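Local coordinates for NAD-dependent protein deacylase 2 (Archaeoglobus fulgidus, PDB 1YC2) that removes acetyl groups from lysines of proteins such as the chromatin protein Alba, consuming NAD and releasing nicotinamide and 2''-O-acetyl-ADP-ribose, at residues A[20-25]-A[99-104]. Numbering follows the deposited sequence.
With NAD (nicotinamide-adenine-dinucleotide), chain J; NCA (nicotinamide), chain K.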
ATOM      1  N   VAL A  20      -4.320  -7.667  -6.987  1.00 30.25           N
ATOM      2  CA  VAL A  20      -3.189  -7.690  -6.059  1.00 26.95           C
ATOM      3  C   VAL A  20      -3.389  -6.767  -4.855  1.00 26.94           C
ATOM      4  O   VAL A  20      -3.697  -5.589  -5.016  1.00 25.84           O
ATOM      5  CB  VAL A  20      -1.890  -7.248  -6.757  1.00 26.68           C
ATOM      6  CG1 VAL A  20      -0.708  -7.456  -5.831  1.00 25.96           C
ATOM      7  CG2 VAL A  20      -1.703  -8.009  -8.043  1.00 24.71           C
ATOM      8  N   PHE A  21      -3.232  -7.310  -3.650  1.00 26.41           N
ATOM      9  CA  PHE A  21      -3.357  -6.521  -2.426  1.00 22.92           C
ATOM     10  C   PHE A  21      -1.938  -6.408  -1.901  1.00 22.71           C
ATOM     11  O   PHE A  21      -1.217  -7.395  -1.880  1.00 24.71           O
ATOM     12  CB  PHE A  21      -4.219  -7.231  -1.382  1.00 22.55           C
ATOM     13  CG  PHE A  21      -4.327  -6.482  -0.085  1.00 19.67           C
ATOM     14  CD1 PHE A  21      -5.299  -5.500   0.088  1.00 22.91           C
ATOM     15  CD2 PHE A  21      -3.410  -6.705   0.936  1.00 21.51           C
ATOM     16  CE1 PHE A  21      -5.358  -4.741   1.259  1.00 22.60           C
ATOM     17  CE2 PHE A  21      -3.447  -5.955   2.119  1.00 21.10           C
ATOM     18  CZ  PHE A  21      -4.424  -4.969   2.278  1.00 25.15           C
ATOM     19  N   THR A  22      -1.535  -5.220  -1.464  1.00 23.76           N
ATOM     20  CA  THR A  22      -0.172  -5.028  -0.976  1.00 21.84           C
ATOM     21  C   THR A  22      -0.083  -4.229   0.311  1.00 22.26           C
ATOM     22  O   THR A  22      -0.900  -3.349   0.572  1.00 21.78           O
ATOM     23  CB  THR A  22       0.697  -4.322  -2.032  1.00 22.44           C
ATOM     24  OG1 THR A  22       0.242  -2.976  -2.206  1.00 20.69           O
ATOM     25  CG2 THR A  22       0.601  -5.052  -3.371  1.00 21.21           C
ATOM     26  N   GLY A  23       0.927  -4.548   1.113  1.00 22.71           N
ATOM     27  CA  GLY A  23       1.130  -3.857   2.368  1.00 21.18           C
ATOM     28  C   GLY A  23       2.526  -3.278   2.403  1.00 22.51           C
ATOM     29  O   GLY A  23       3.202  -3.251   1.376  1.00 22.03           O
ATOM     30  N   ALA A  24       2.963  -2.836   3.579  1.00 23.33           N
ATOM     31  CA  ALA A  24       4.281  -2.227   3.745  1.00 25.33           C
ATOM     32  C   ALA A  24       5.431  -3.103   3.274  1.00 26.64           C
ATOM     33  O   ALA A  24       6.482  -2.596   2.873  1.00 27.94           O
ATOM     34  CB  ALA A  24       4.502  -1.839   5.215  1.00 23.52           C
ATOM     35  N   GLY A  25       5.239  -4.416   3.329  1.00 27.76           N
ATOM     36  CA  GLY A  25       6.291  -5.321   2.907  1.00 26.28           C
ATOM     37  C   GLY A  25       6.720  -5.177   1.456  1.00 28.53           C
ATOM     38  O   GLY A  25       7.860  -5.491   1.116  1.00 29.74           O
ATOM     39  N   THR A  99      -4.013  -1.308  -2.219  1.00 23.58           N
ATOM     40  CA  THR A  99      -2.879  -1.168  -1.320  1.00 24.88           C
ATOM     41  C   THR A  99      -3.244  -0.402  -0.066  1.00 24.71           C
ATOM     42  O   THR A  99      -4.222   0.343  -0.051  1.00 23.33           O
ATOM     43  CB  THR A  99      -1.695  -0.430  -2.006  1.00 25.72           C
ATOM     44  OG1 THR A  99      -0.537  -0.501  -1.167  1.00 24.62           O
ATOM     45  CG2 THR A  99      -2.038   1.047  -2.237  1.00 26.07           C
ATOM     46  N   GLN A 100      -2.448  -0.609   0.980  1.00 25.39           N
ATOM     47  CA  GLN A 100      -2.620   0.081   2.249  1.00 28.53           C
ATOM     48  C   GLN A 100      -1.514   1.116   2.385  1.00 28.12           C
ATOM     49  O   GLN A 100      -1.519   1.917   3.318  1.00 31.62           O
ATOM     50  CB  GLN A 100      -2.543  -0.894   3.427  1.00 30.01           C
ATOM     51  CG  GLN A 100      -3.876  -1.528   3.755  1.00 37.20           C
ATOM     52  CD  GLN A 100      -3.869  -2.308   5.057  1.00 39.22           C
ATOM     53  OE1 GLN A 100      -4.908  -2.816   5.490  1.00 42.65           O
ATOM     54  NE2 GLN A 100      -2.703  -2.409   5.686  1.00 38.33           N
ATOM     55  N   ASN A 101      -0.566   1.093   1.455  1.00 25.50           N
ATOM     56  CA  ASN A 101       0.548   2.032   1.481  1.00 26.07           C
ATOM     57  C   ASN A 101       0.114   3.417   1.007  1.00 26.56           C
ATOM     58  O   ASN A 101      -0.834   3.553   0.245  1.00 28.48           O
ATOM     59  CB  ASN A 101       1.685   1.528   0.591  1.00 26.08           C
ATOM     60  CG  ASN A 101       2.163   0.151   0.989  1.00 28.14           C
ATOM     61  OD1 ASN A 101       2.015  -0.255   2.140  1.00 28.60           O
ATOM     62  ND2 ASN A 101       2.757  -0.571   0.043  1.00 28.27           N
ATOM     63  N   ILE A 102       0.818   4.443   1.457  1.00 27.55           N
ATOM     64  CA  ILE A 102       0.508   5.816   1.076  1.00 29.48           C
ATOM     65  C   ILE A 102       1.653   6.385   0.243  1.00 31.03           C
ATOM     66  O   ILE A 102       1.687   7.583  -0.023  1.00 33.48           O
ATOM     67  CB  ILE A 102       0.373   6.709   2.317  1.00 29.77           C
ATOM     68  CG1 ILE A 102       1.711   6.728   3.066  1.00 30.16           C
ATOM     69  CG2 ILE A 102      -0.754   6.212   3.201  1.00 28.27           C
ATOM     70  CD1 ILE A 102       1.735   7.573   4.305  1.00 33.20           C
ATOM     71  N   ASP A 103       2.584   5.529  -0.166  1.00 31.13           N
ATOM     72  CA  ASP A 103       3.749   5.974  -0.919  1.00 32.69           C
ATOM     73  C   ASP A 103       3.586   6.188  -2.421  1.00 32.33           C
ATOM     74  O   ASP A 103       4.459   6.764  -3.050  1.00 33.45           O
ATOM     75  CB  ASP A 103       4.924   5.019  -0.659  1.00 34.46           C
ATOM     76  CG  ASP A 103       4.630   3.590  -1.080  1.00 36.02           C
ATOM     77  OD1 ASP A 103       5.279   2.679  -0.522  1.00 36.36           O
ATOM     78  OD2 ASP A 103       3.765   3.374  -1.965  1.00 34.59           O
ATOM     79  N   MET A 104       2.483   5.721  -2.993  1.00 32.12           N
ATOM     80  CA  MET A 104       2.228   5.889  -4.423  1.00 33.31           C
ATOM     81  C   MET A 104       3.236   5.244  -5.368  1.00 30.87           C
ATOM     82  O   MET A 104       3.328   5.632  -6.532  1.00 31.17           O
ATOM     83  CB  MET A 104       2.129   7.372  -4.759  1.00 36.66           C
ATOM     84  CG  MET A 104       0.930   8.050  -4.144  1.00 44.20           C
ATOM     85  SD  MET A 104       1.070   9.820  -4.347  1.00 52.78           S
ATOM     86  CE  MET A 104       2.324  10.199  -3.026  1.00 47.80           C
TER
HETATM   87  PA  NAD J 503       2.654  -4.854   8.297  1.00 47.24           P
HETATM   88  O1A NAD J 503       1.723  -5.317   9.351  1.00 45.87           O
HETATM   89  O2A NAD J 503       3.907  -4.148   8.699  1.00 47.78           O
HETATM   90  O5B NAD J 503       2.967  -6.133   7.396  1.00 47.29           O
HETATM   91  C5B NAD J 503       3.993  -6.149   6.346  1.00 45.51           C
HETATM   92  C4B NAD J 503       4.324  -7.607   6.041  1.00 46.11           C
HETATM   93  O4B NAD J 503       5.359  -7.575   4.987  1.00 45.08           O
HETATM   94  C3B NAD J 503       4.972  -8.435   7.210  1.00 44.11           C
HETATM   95  O3B NAD J 503       4.128  -9.588   7.509  1.00 47.13           O
HETATM   96  C2B NAD J 503       6.370  -8.827   6.749  1.00 42.85           C
HETATM   97  O2B NAD J 503       6.872 -10.049   7.170  1.00 40.01           O
HETATM   98  C1B NAD J 503       6.253  -8.654   5.218  1.00 43.81           C
HETATM   99  N9A NAD J 503       7.510  -8.250   4.588  1.00 42.10           N
HETATM  100  C8A NAD J 503       8.624  -7.549   5.034  1.00 40.49           C
HETATM  101  N7A NAD J 503       9.554  -7.393   4.107  1.00 42.01           N
HETATM  102  C5A NAD J 503       9.111  -7.981   2.984  1.00 42.18           C
HETATM  103  C6A NAD J 503       9.678  -8.140   1.619  1.00 42.60           C
HETATM  104  N6A NAD J 503      10.855  -7.661   1.270  1.00 44.28           N
HETATM  105  N1A NAD J 503       8.870  -8.836   0.731  1.00 40.86           N
HETATM  106  C2A NAD J 503       7.659  -9.352   1.017  1.00 41.36           C
HETATM  107  N3A NAD J 503       7.076  -9.227   2.290  1.00 41.37           N
HETATM  108  C4A NAD J 503       7.836  -8.533   3.247  1.00 42.05           C
HETATM  109  O3  NAD J 503       1.891  -3.892   7.306  1.00 44.59           O
HETATM  110  PN  NAD J 503       0.478  -4.037   6.532  1.00 42.68           P
HETATM  111  O1N NAD J 503       0.205  -5.461   6.288  1.00 43.61           O
HETATM  112  O2N NAD J 503       0.554  -3.089   5.382  1.00 44.40           O
HETATM  113  O5D NAD J 503      -0.527  -3.534   7.698  1.00 46.86           O
HETATM  114  C5D NAD J 503      -0.464  -2.145   8.130  1.00 49.73           C
HETATM  115  C4D NAD J 503      -1.569  -1.808   9.059  1.00 52.23           C
HETATM  116  O4D NAD J 503      -1.777  -2.916  10.035  1.00 52.80           O
HETATM  117  C3D NAD J 503      -1.291  -0.545   9.930  1.00 53.59           C
HETATM  118  O3D NAD J 503      -2.477   0.270  10.041  1.00 57.34           O
HETATM  119  C2D NAD J 503      -0.855  -1.121  11.298  1.00 53.91           C
HETATM  120  O2D NAD J 503      -1.040  -0.222  12.358  1.00 53.14           O
HETATM  121  C1D NAD J 503      -1.713  -2.440  11.403  1.00 53.80           C
HETATM  122  N1N NAD J 503      -1.101  -3.525  12.256  1.00 55.91           N
HETATM  123  C2N NAD J 503      -1.495  -3.556  13.655  1.00 56.30           C
HETATM  124  C3N NAD J 503      -1.030  -4.482  14.503  1.00 57.72           C
HETATM  125  C7N NAD J 503      -1.438  -4.501  15.972  1.00 59.78           C
HETATM  126  O7N NAD J 503      -1.261  -5.560  16.628  1.00 61.37           O
HETATM  127  N7N NAD J 503      -1.962  -3.390  16.532  1.00 59.66           N
HETATM  128  C4N NAD J 503      -0.063  -5.542  14.009  1.00 55.97           C
HETATM  129  C5N NAD J 503       0.353  -5.518  12.568  1.00 56.12           C
HETATM  130  C6N NAD J 503      -0.179  -4.505  11.722  1.00 55.56           C
HETATM  131  N1  NCA K 506       4.922   1.964   6.842  1.00 75.20           N
HETATM  132  C2  NCA K 506       4.880   1.905   5.370  1.00 74.85           C
HETATM  133  C3  NCA K 506       4.076   2.830   4.602  1.00 74.68           C
HETATM  134  C4  NCA K 506       3.321   3.807   5.429  1.00 76.10           C
HETATM  135  C5  NCA K 506       3.354   3.872   6.861  1.00 76.20           C
HETATM  136  C6  NCA K 506       4.166   2.940   7.562  1.00 76.95           C
HETATM  137  C7  NCA K 506       3.989   2.829   3.037  1.00 74.07           C
HETATM  138  O7  NCA K 506       3.268   3.666   2.480  1.00 71.55           O
HETATM  139  N7  NCA K 506       4.670   1.959   2.338  1.00 73.21           N
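Thr22 and Thr99 pair in parallel where strands 18-22 and 94-99 of the Rossmann-like sheet end. Their hydroxyls, on the same face of the sheet, form a hydrogen bond (OG1 to OG1, 2.8 Å). The first torsion of Thr99 (chi1 -171°) turns its hydroxyl away from the backbone N to the side of the carbonyl carbon. There OG1 meets Thr22 OG1 and accepts from Asn101 N at 3.1 Å, closing an ST turn. Thr22 OG1 has a further partner in His106.

At the strand ends, Gln100 N donates to Thr22 O (3.2 Å). Asn101 ND2 donates to Gly23 O at 3.0 Å. The carbonyl oxygen lies in the Asn101 amide plane, while the donor sits above the carbonyl plane. With an alanine in place of Asn101, Gly23 O would probably lose its side-chain donor, and a gap would be likely to open against the nicotinamide amide.

Apolar contact comes from Phe21 CZ against Gln100 CG (3.8 Å). Gln100 OE1 lies at the ring edge, with amide and ring planes 76° apart.

Both loops bind ligand. Ala24 N donates to NAD O2N at 3.0 Å, and Gln100 NE2 adds weak bonds to O2N and O5D. The amide of the separate nicotinamide is read at both ends: Ile102 N donates to O7 (2.8 Å), and Asp103 OD1 accepts from N7 (3.0 Å). Ser27 also bonds Asp103 OD1. The polar network thus joins the phosphate-binding loop to the nicotinamide pocket of this sirtuin.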